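Long-range contacts in uroporphyrinogen III cosynthase (HemD) (Helicobacter pylori, PDB 3P9Z), which probably catalyses the cyclisation of the linear tetrapyrrole hydroxymethylbilane to the macrocycle uroporphyrinogen III, with loss of water, in the pathway to protoporphyrin IX: residues F38-T44 with I68-L73; E161-F167 with N185-I191. All coordinates share one frame; numbering follows the deposited sequence.

Interaction 1 (F38-T44 with I68-L73); sequences FNALIFT and IPAYAL
Leu41, Ile42 and Phe43 pair in parallel with Ala70, Tyr71 and Ala72, the short strand axes 4.5 Å apart and turned 27° from each other. Strand 70-72 lies at the rim, the outermost strand of the parallel part of a mixed alpha/beta sheet, and strand 40-43 separates it from strand 112-118. The backbone ladder starts with Leu41 N to Pro69 O at 2.9 Å, runs on through Tyr71 N to Leu41 O and Phe43 N to Tyr71 O, and fades at Leu73 N to Phe43 O, a weak bond of 3.5 Å. Leu41, Phe43, Ala70 and Ala72 share one face. There CE1 of the Phe43 ring comes to 4.1 Å from Ala70 CB, while Tyr71 O lies at the ring's edge; helix 75-83 packs on this side through Thr77 and Leu81. At the start Ile68 crosses Leu41 at about a right angle. Ile68 CG2, anti to its own backbone nitrogen, reaches Leu41 CG at 3.8 Å and bears on the peptide between Asn39 and Ala40. The other face carries Ile42 and Tyr71, covered by Leu107 and Leu108 of helix 105-108. Here the Tyr71 ring leans back along the neighbouring strand, with Leu41 O at its edge and CE2 4.0 Å from Ala40 CB. Past the strand ends, Thr44 and Leu73 lie side by side, Thr44 CG2 touching Leu73 CD1 at 3.6 Å.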
ATOM      1  N   PHE A  38      19.971  16.228   2.115  1.00 22.39           N
ATOM      2  CA  PHE A  38      18.509  16.425   2.201  1.00 21.51           C
ATOM      3  C   PHE A  38      18.008  17.002   3.519  1.00 20.84           C
ATOM      4  O   PHE A  38      18.387  16.523   4.600  1.00 19.85           O
ATOM      5  CB  PHE A  38      17.763  15.113   1.884  1.00 20.79           C
ATOM      6  CG  PHE A  38      18.196  14.487   0.591  1.00 21.76           C
ATOM      7  CD1 PHE A  38      17.665  14.925  -0.621  1.00 21.76           C
ATOM      8  CD2 PHE A  38      19.142  13.456   0.587  1.00 19.40           C
ATOM      9  CE1 PHE A  38      18.088  14.351  -1.818  1.00 23.51           C
ATOM     10  CE2 PHE A  38      19.570  12.866  -0.599  1.00 20.91           C
ATOM     11  CZ  PHE A  38      19.056  13.316  -1.804  1.00 22.63           C
ATOM     12  N   ASN A  39      17.122  17.995   3.427  1.00 20.21           N
ATOM     13  CA  ASN A  39      16.465  18.531   4.637  1.00 21.04           C
ATOM     14  C   ASN A  39      14.958  18.239   4.719  1.00 21.41           C
ATOM     15  O   ASN A  39      14.250  18.782   5.582  1.00 21.72           O
ATOM     16  CB  ASN A  39      16.731  20.044   4.810  1.00 20.82           C
ATOM     17  CG  ASN A  39      16.370  20.870   3.567  1.00 22.43           C
ATOM     18  OD1 ASN A  39      15.866  20.350   2.559  1.00 22.20           O
ATOM     19  ND2 ASN A  39      16.647  22.178   3.637  1.00 22.62           N
ATOM     20  N   ALA A  40      14.476  17.386   3.819  1.00 21.65           N
ATOM     21  CA  ALA A  40      13.103  16.906   3.862  1.00 22.16           C
ATOM     22  C   ALA A  40      13.006  15.507   3.291  1.00 22.03           C
ATOM     23  O   ALA A  40      13.620  15.196   2.266  1.00 22.54           O
ATOM     24  CB  ALA A  40      12.160  17.851   3.078  1.00 21.31           C
ATOM     25  N   LEU A  41      12.215  14.671   3.950  1.00 22.39           N
ATOM     26  CA  LEU A  41      11.885  13.365   3.410  1.00 22.53           C
ATOM     27  C   LEU A  41      10.399  13.351   3.079  1.00 22.68           C
ATOM     28  O   LEU A  41       9.598  14.035   3.729  1.00 22.66           O
ATOM     29  CB  LEU A  41      12.154  12.269   4.435  1.00 22.31           C
ATOM     30  CG  LEU A  41      13.504  12.167   5.163  1.00 22.40           C
ATOM     31  CD1 LEU A  41      13.378  11.095   6.223  1.00 20.20           C
ATOM     32  CD2 LEU A  41      14.689  11.879   4.218  1.00 21.59           C
ATOM     33  N   ILE A  42      10.026  12.557   2.088  1.00 22.77           N
ATOM     34  CA  ILE A  42       8.616  12.349   1.832  1.00 23.45           C
ATOM     35  C   ILE A  42       8.292  10.871   1.623  1.00 23.82           C
ATOM     36  O   ILE A  42       9.055  10.136   0.988  1.00 23.58           O
ATOM     37  CB  ILE A  42       8.079  13.292   0.712  1.00 23.83           C
ATOM     38  CG1 ILE A  42       6.552  13.154   0.568  1.00 24.34           C
ATOM     39  CG2 ILE A  42       8.819  13.090  -0.627  1.00 22.90           C
ATOM     40  CD1 ILE A  42       5.940  14.314  -0.128  1.00 27.51           C
ATOM     41  N   PHE A  43       7.168  10.458   2.209  1.00 24.12           N
ATOM     42  CA  PHE A  43       6.665   9.099   2.162  1.00 24.75           C
ATOM     43  C   PHE A  43       5.215   9.128   1.684  1.00 25.77           C
ATOM     44  O   PHE A  43       4.466  10.054   2.023  1.00 25.70           O
ATOM     45  CB  PHE A  43       6.684   8.477   3.571  1.00 24.61           C
ATOM     46  CG  PHE A  43       8.061   8.376   4.182  1.00 24.92           C
ATOM     47  CD1 PHE A  43       8.643   9.473   4.816  1.00 24.77           C
ATOM     48  CD2 PHE A  43       8.762   7.173   4.139  1.00 24.90           C
ATOM     49  CE1 PHE A  43       9.926   9.386   5.400  1.00 25.99           C
ATOM     50  CE2 PHE A  43      10.041   7.060   4.727  1.00 26.76           C
ATOM     51  CZ  PHE A  43      10.622   8.164   5.354  1.00 26.85           C
ATOM     52  N   THR A  44       4.834   8.127   0.895  1.00 26.04           N
ATOM     53  CA  THR A  44       3.436   7.925   0.506  1.00 27.31           C
ATOM     54  C   THR A  44       2.879   6.652   1.145  1.00 27.82           C
ATOM     55  O   THR A  44       1.677   6.477   1.200  1.00 28.55           O
ATOM     56  CB  THR A  44       3.279   7.778  -1.012  1.00 27.15           C
ATOM     57  OG1 THR A  44       4.126   6.719  -1.458  1.00 28.00           O
ATOM     58  CG2 THR A  44       3.659   9.044  -1.732  1.00 26.89           C
ATOM     59  N   ILE A  68      15.687  13.992  10.007  1.00 26.36           N
ATOM     60  CA  ILE A  68      15.363  14.858   8.879  1.00 25.55           C
ATOM     61  C   ILE A  68      13.848  15.045   8.812  1.00 25.20           C
ATOM     62  O   ILE A  68      13.110  14.055   8.725  1.00 26.08           O
ATOM     63  CB  ILE A  68      15.911  14.289   7.539  1.00 25.30           C
ATOM     64  CG1 ILE A  68      17.433  14.147   7.601  1.00 23.96           C
ATOM     65  CG2 ILE A  68      15.462  15.164   6.343  1.00 24.49           C
ATOM     66  CD1 ILE A  68      18.048  13.249   6.500  1.00 22.09           C
ATOM     67  N   PRO A  69      13.374  16.303   8.875  1.00 24.97           N
ATOM     68  CA  PRO A  69      11.914  16.524   8.849  1.00 24.88           C
ATOM     69  C   PRO A  69      11.216  15.721   7.734  1.00 24.48           C
ATOM     70  O   PRO A  69      11.627  15.780   6.570  1.00 23.42           O
ATOM     71  CB  PRO A  69      11.780  18.038   8.640  1.00 24.61           C
ATOM     72  CG  PRO A  69      13.084  18.610   9.223  1.00 25.91           C
ATOM     73  CD  PRO A  69      14.136  17.579   8.909  1.00 25.30           C
ATOM     74  N   ALA A  70      10.185  14.967   8.130  1.00 24.25           N
ATOM     75  CA  ALA A  70       9.479  14.040   7.258  1.00 24.62           C
ATOM     76  C   ALA A  70       8.043  14.504   6.982  1.00 25.50           C
ATOM     77  O   ALA A  70       7.324  14.935   7.900  1.00 25.44           O
ATOM     78  CB  ALA A  70       9.466  12.637   7.888  1.00 24.09           C
ATOM     79  N   TYR A  71       7.659  14.414   5.710  1.00 25.74           N
ATOM     80  CA  TYR A  71       6.341  14.782   5.224  1.00 26.60           C
ATOM     81  C   TYR A  71       5.649  13.521   4.735  1.00 27.89           C
ATOM     82  O   TYR A  71       6.308  12.553   4.310  1.00 26.75           O
ATOM     83  CB  TYR A  71       6.454  15.804   4.095  1.00 26.30           C
ATOM     84  CG  TYR A  71       7.007  17.148   4.555  1.00 26.55           C
ATOM     85  CD1 TYR A  71       6.153  18.221   4.795  1.00 28.43           C
ATOM     86  CD2 TYR A  71       8.374  17.333   4.759  1.00 26.95           C
ATOM     87  CE1 TYR A  71       6.641  19.435   5.215  1.00 27.58           C
ATOM     88  CE2 TYR A  71       8.881  18.547   5.180  1.00 26.71           C
ATOM     89  CZ  TYR A  71       8.011  19.586   5.410  1.00 26.90           C
ATOM     90  OH  TYR A  71       8.485  20.778   5.842  1.00 25.72           O
ATOM     91  N   ALA A  72       4.320  13.513   4.833  1.00 28.76           N
ATOM     92  CA  ALA A  72       3.546  12.379   4.373  1.00 30.40           C
ATOM     93  C   ALA A  72       2.284  12.868   3.685  1.00 31.87           C
ATOM     94  O   ALA A  72       1.822  13.984   3.922  1.00 32.16           O
ATOM     95  CB  ALA A  72       3.204  11.463   5.534  1.00 30.24           C
ATOM     96  N   LEU A  73       1.723  12.029   2.838  1.00 33.74           N
ATOM     97  CA  LEU A  73       0.589  12.449   2.040  1.00 35.96           C
ATOM     98  C   LEU A  73      -0.746  12.085   2.675  1.00 36.90           C
ATOM     99  O   LEU A  73      -1.790  12.640   2.310  1.00 38.17           O
ATOM    100  CB  LEU A  73       0.707  11.894   0.624  1.00 35.86           C
ATOM    101  CG  LEU A  73       1.657  12.684  -0.274  1.00 37.03           C
ATOM    102  CD1 LEU A  73       1.711  12.032  -1.618  1.00 37.89           C
ATOM    103  CD2 LEU A  73       1.208  14.144  -0.426  1.00 37.86           C
TER

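Interaction 2 (E161-F167 with N185-I191); sequences EKSILIF and NYTAISI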
ATOM      1  N   GLU A 161     -16.961 -22.076  -3.349  1.00 33.90           N
ATOM      2  CA  GLU A 161     -17.878 -21.523  -4.324  1.00 33.28           C
ATOM      3  C   GLU A 161     -18.870 -20.565  -3.652  1.00 31.83           C
ATOM      4  O   GLU A 161     -19.146 -20.688  -2.453  1.00 31.20           O
ATOM      5  CB  GLU A 161     -18.562 -22.649  -5.083  1.00 34.56           C
ATOM      6  CG  GLU A 161     -17.535 -23.516  -5.848  1.00 38.44           C
ATOM      7  CD  GLU A 161     -18.044 -23.985  -7.202  1.00 43.63           C
ATOM      8  OE1 GLU A 161     -19.248 -23.758  -7.498  1.00 45.16           O
ATOM      9  OE2 GLU A 161     -17.239 -24.581  -7.963  1.00 45.08           O
ATOM     10  N   LYS A 162     -19.349 -19.589  -4.425  1.00 30.25           N
ATOM     11  CA  LYS A 162     -20.293 -18.562  -3.973  1.00 29.64           C
ATOM     12  C   LYS A 162     -19.723 -17.565  -2.948  1.00 28.23           C
ATOM     13  O   LYS A 162     -20.474 -16.746  -2.418  1.00 28.18           O
ATOM     14  CB  LYS A 162     -21.600 -19.191  -3.450  1.00 29.95           C
ATOM     15  CG  LYS A 162     -22.302 -20.060  -4.472  1.00 33.15           C
ATOM     16  CD  LYS A 162     -23.467 -20.833  -3.884  1.00 35.71           C
ATOM     17  CE  LYS A 162     -24.179 -21.605  -5.006  1.00 38.40           C
ATOM     18  NZ  LYS A 162     -25.148 -22.623  -4.488  1.00 39.78           N
ATOM     19  N   SER A 163     -18.415 -17.646  -2.675  1.00 26.96           N
ATOM     20  CA  SER A 163     -17.706 -16.703  -1.793  1.00 25.91           C
ATOM     21  C   SER A 163     -17.880 -15.254  -2.221  1.00 25.07           C
ATOM     22  O   SER A 163     -17.946 -14.947  -3.413  1.00 24.19           O
ATOM     23  CB  SER A 163     -16.196 -16.987  -1.756  1.00 25.59           C
ATOM     24  OG  SER A 163     -15.897 -18.245  -1.170  1.00 27.04           O
ATOM     25  N   ILE A 164     -17.937 -14.373  -1.229  1.00 24.41           N
ATOM     26  CA  ILE A 164     -17.821 -12.938  -1.451  1.00 24.45           C
ATOM     27  C   ILE A 164     -16.359 -12.518  -1.212  1.00 24.28           C
ATOM     28  O   ILE A 164     -15.838 -12.694  -0.119  1.00 24.54           O
ATOM     29  CB  ILE A 164     -18.759 -12.144  -0.507  1.00 24.45           C
ATOM     30  CG1 ILE A 164     -20.238 -12.500  -0.759  1.00 24.99           C
ATOM     31  CG2 ILE A 164     -18.540 -10.646  -0.663  1.00 23.93           C
ATOM     32  CD1 ILE A 164     -21.109 -12.397   0.495  1.00 26.08           C
ATOM     33  N   LEU A 165     -15.727 -11.940  -2.228  1.00 23.67           N
ATOM     34  CA  LEU A 165     -14.306 -11.604  -2.175  1.00 23.67           C
ATOM     35  C   LEU A 165     -14.081 -10.094  -2.113  1.00 23.49           C
ATOM     36  O   LEU A 165     -14.515  -9.348  -3.017  1.00 22.93           O
ATOM     37  CB  LEU A 165     -13.573 -12.174  -3.397  1.00 23.26           C
ATOM     38  CG  LEU A 165     -13.913 -13.608  -3.799  1.00 24.94           C
ATOM     39  CD1 LEU A 165     -13.276 -13.935  -5.125  1.00 25.00           C
ATOM     40  CD2 LEU A 165     -13.460 -14.587  -2.716  1.00 24.99           C
ATOM     41  N   ILE A 166     -13.395  -9.664  -1.054  1.00 22.66           N
ATOM     42  CA  ILE A 166     -13.094  -8.242  -0.834  1.00 22.37           C
ATOM     43  C   ILE A 166     -11.695  -7.887  -1.323  1.00 22.26           C
ATOM     44  O   ILE A 166     -10.678  -8.322  -0.736  1.00 22.20           O
ATOM     45  CB  ILE A 166     -13.260  -7.827   0.673  1.00 22.48           C
ATOM     46  CG1 ILE A 166     -14.685  -8.122   1.165  1.00 20.67           C
ATOM     47  CG2 ILE A 166     -12.909  -6.344   0.857  1.00 21.89           C
ATOM     48  CD1 ILE A 166     -14.911  -7.969   2.663  1.00 20.66           C
ATOM     49  N   PHE A 167     -11.634  -7.103  -2.399  1.00 21.84           N
ATOM     50  CA  PHE A 167     -10.341  -6.650  -2.926  1.00 22.01           C
ATOM     51  C   PHE A 167     -10.006  -5.252  -2.427  1.00 22.59           C
ATOM     52  O   PHE A 167     -10.756  -4.300  -2.684  1.00 21.32           O
ATOM     53  CB  PHE A 167     -10.334  -6.706  -4.459  1.00 21.66           C
ATOM     54  CG  PHE A 167     -10.582  -8.094  -5.011  1.00 20.94           C
ATOM     55  CD1 PHE A 167      -9.525  -9.012  -5.131  1.00 20.27           C
ATOM     56  CD2 PHE A 167     -11.853  -8.478  -5.416  1.00 20.43           C
ATOM     57  CE1 PHE A 167      -9.747 -10.310  -5.638  1.00 19.71           C
ATOM     58  CE2 PHE A 167     -12.093  -9.771  -5.935  1.00 20.54           C
ATOM     59  CZ  PHE A 167     -11.025 -10.692  -6.042  1.00 19.62           C
ATOM     60  N   ASN A 185     -20.118 -17.306  -9.946  1.00 30.26           N
ATOM     61  CA  ASN A 185     -20.851 -17.284  -8.680  1.00 29.70           C
ATOM     62  C   ASN A 185     -20.137 -16.582  -7.495  1.00 29.26           C
ATOM     63  O   ASN A 185     -20.730 -16.396  -6.419  1.00 29.40           O
ATOM     64  CB  ASN A 185     -21.406 -18.680  -8.318  1.00 29.67           C
ATOM     65  CG  ASN A 185     -20.344 -19.665  -7.807  1.00 32.12           C
ATOM     66  OD1 ASN A 185     -19.304 -19.296  -7.250  1.00 32.85           O
ATOM     67  ND2 ASN A 185     -20.631 -20.941  -7.978  1.00 34.24           N
ATOM     68  N   TYR A 186     -18.879 -16.181  -7.694  1.00 28.04           N
ATOM     69  CA  TYR A 186     -18.226 -15.305  -6.729  1.00 27.38           C
ATOM     70  C   TYR A 186     -18.874 -13.934  -6.856  1.00 26.88           C
ATOM     71  O   TYR A 186     -19.381 -13.578  -7.929  1.00 26.15           O
ATOM     72  CB  TYR A 186     -16.735 -15.134  -7.017  1.00 26.95           C
ATOM     73  CG  TYR A 186     -15.826 -16.330  -6.783  1.00 27.49           C
ATOM     74  CD1 TYR A 186     -16.163 -17.364  -5.895  1.00 27.18           C
ATOM     75  CD2 TYR A 186     -14.595 -16.400  -7.436  1.00 27.22           C
ATOM     76  CE1 TYR A 186     -15.288 -18.444  -5.685  1.00 26.69           C
ATOM     77  CE2 TYR A 186     -13.726 -17.450  -7.232  1.00 27.07           C
ATOM     78  CZ  TYR A 186     -14.068 -18.472  -6.361  1.00 27.61           C
ATOM     79  OH  TYR A 186     -13.169 -19.505  -6.191  1.00 29.66           O
ATOM     80  N   THR A 187     -18.854 -13.173  -5.765  1.00 26.13           N
ATOM     81  CA  THR A 187     -19.192 -11.751  -5.822  1.00 25.53           C
ATOM     82  C   THR A 187     -17.991 -10.931  -5.357  1.00 24.93           C
ATOM     83  O   THR A 187     -17.525 -11.100  -4.234  1.00 25.02           O
ATOM     84  CB  THR A 187     -20.438 -11.433  -4.964  1.00 25.77           C
ATOM     85  OG1 THR A 187     -21.555 -12.176  -5.467  1.00 25.37           O
ATOM     86  CG2 THR A 187     -20.758  -9.962  -4.988  1.00 25.19           C
ATOM     87  N   ALA A 188     -17.491 -10.059  -6.234  1.00 24.08           N
ATOM     88  CA  ALA A 188     -16.367  -9.178  -5.914  1.00 23.18           C
ATOM     89  C   ALA A 188     -16.849  -7.890  -5.245  1.00 23.29           C
ATOM     90  O   ALA A 188     -17.869  -7.295  -5.638  1.00 22.06           O
ATOM     91  CB  ALA A 188     -15.554  -8.834  -7.172  1.00 23.10           C
ATOM     92  N   ILE A 189     -16.087  -7.473  -4.241  1.00 22.15           N
ATOM     93  CA  ILE A 189     -16.242  -6.181  -3.633  1.00 22.27           C
ATOM     94  C   ILE A 189     -14.939  -5.404  -3.797  1.00 22.37           C
ATOM     95  O   ILE A 189     -13.854  -5.947  -3.587  1.00 21.81           O
ATOM     96  CB  ILE A 189     -16.623  -6.326  -2.133  1.00 22.46           C
ATOM     97  CG1 ILE A 189     -18.035  -6.940  -2.037  1.00 23.51           C
ATOM     98  CG2 ILE A 189     -16.487  -4.978  -1.401  1.00 21.98           C
ATOM     99  CD1 ILE A 189     -18.626  -6.986  -0.643  1.00 24.45           C
ATOM    100  N   SER A 190     -15.059  -4.132  -4.178  1.00 22.11           N
ATOM    101  CA  SER A 190     -13.903  -3.273  -4.336  1.00 22.31           C
ATOM    102  C   SER A 190     -13.921  -2.195  -3.288  1.00 22.27           C
ATOM    103  O   SER A 190     -14.978  -1.604  -3.020  1.00 21.31           O
ATOM    104  CB  SER A 190     -13.935  -2.620  -5.718  1.00 21.97           C
ATOM    105  OG  SER A 190     -13.734  -3.596  -6.720  1.00 22.45           O
ATOM    106  N   ILE A 191     -12.751  -1.915  -2.715  1.00 22.16           N
ATOM    107  CA  ILE A 191     -12.635  -0.831  -1.727  1.00 22.06           C
ATOM    108  C   ILE A 191     -12.963   0.553  -2.324  1.00 22.31           C
ATOM    109  O   ILE A 191     -13.536   1.421  -1.649  1.00 22.77           O
ATOM    110  CB  ILE A 191     -11.219  -0.821  -1.056  1.00 22.55           C
ATOM    111  CG1 ILE A 191     -11.227   0.044   0.225  1.00 22.04           C
ATOM    112  CG2 ILE A 191     -10.145  -0.393  -2.070  1.00 21.66           C
ATOM    113  CD1 ILE A 191     -10.146  -0.354   1.288  1.00 21.82           C
TER
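Leu165 sets its CD1 methyl against the Tyr186 ring, 3.6 Å from CD2, and the two side chains meet at a slant. Across the ring, Tyr186 CD1 lies 4.2 Å from Ser163 CB, so that Tyr186 sits against both Ser163 and Leu165; Phe182 meets it edge to face. Farther along this face the small Ala188 leaves room for a large neighbour: its CB fits at the edge of the Phe167 ring, 3.8 Å from CE2. With Phe167 chi1 at -60°, CG lies beside the backbone N, and the ring turns its edge to Ala188 CB and Ile189 O. Strands 164-167 and 187-190 are the two parallel strands of a beta-alpha-beta unit connected through helix 170-179, and an unbroken ladder joins them from Thr187 N to Ser163 O through to Ile191 N to Phe167 O. On the opposite face Ile189 fits into the notch between Ile164 and Ile166: Ile189 CD1 meets Ile164 CG2 at 3.7 Å and Ile189 CB faces Ile166 CG1, while helix 214-223 closes over Ile166 and Ile189. Ahead of the strands Asn185 grips the loop residues Glu161 and Lys162. Asn185 OD1 accepts Lys162 N at 2.8 Å, with the donor well above the carbonyl plane, and Asn185 ND2 donates to Glu161 OE1 at 3.2 Å, meeting the carboxylate from above its plane. Lys162 CG passes across the amide, 3.9 Å from Asn185 CG.

In the fold
From the N terminus the chain first lays down strands 7-10 and 19-28, central in the mixed sheet, and then enters interaction 1. Its loop leaves strand 40-43, passes through helices 46-55 and 60-66, and closes when strand 70-72 docks at one margin. The chain next adds strands 112-118 and 135-146 before strand 164-167 joins beside 7-10. Interaction 2 closes a second loop, through helix 170-179 to strand 187-190, after which 206-208 completes the other margin. The loops follow in series, neither nesting nor crossing. The centres of interactions 1 and 2 lie about 37 Å apart on opposite sides of the chain's centre, joined through the strands between them.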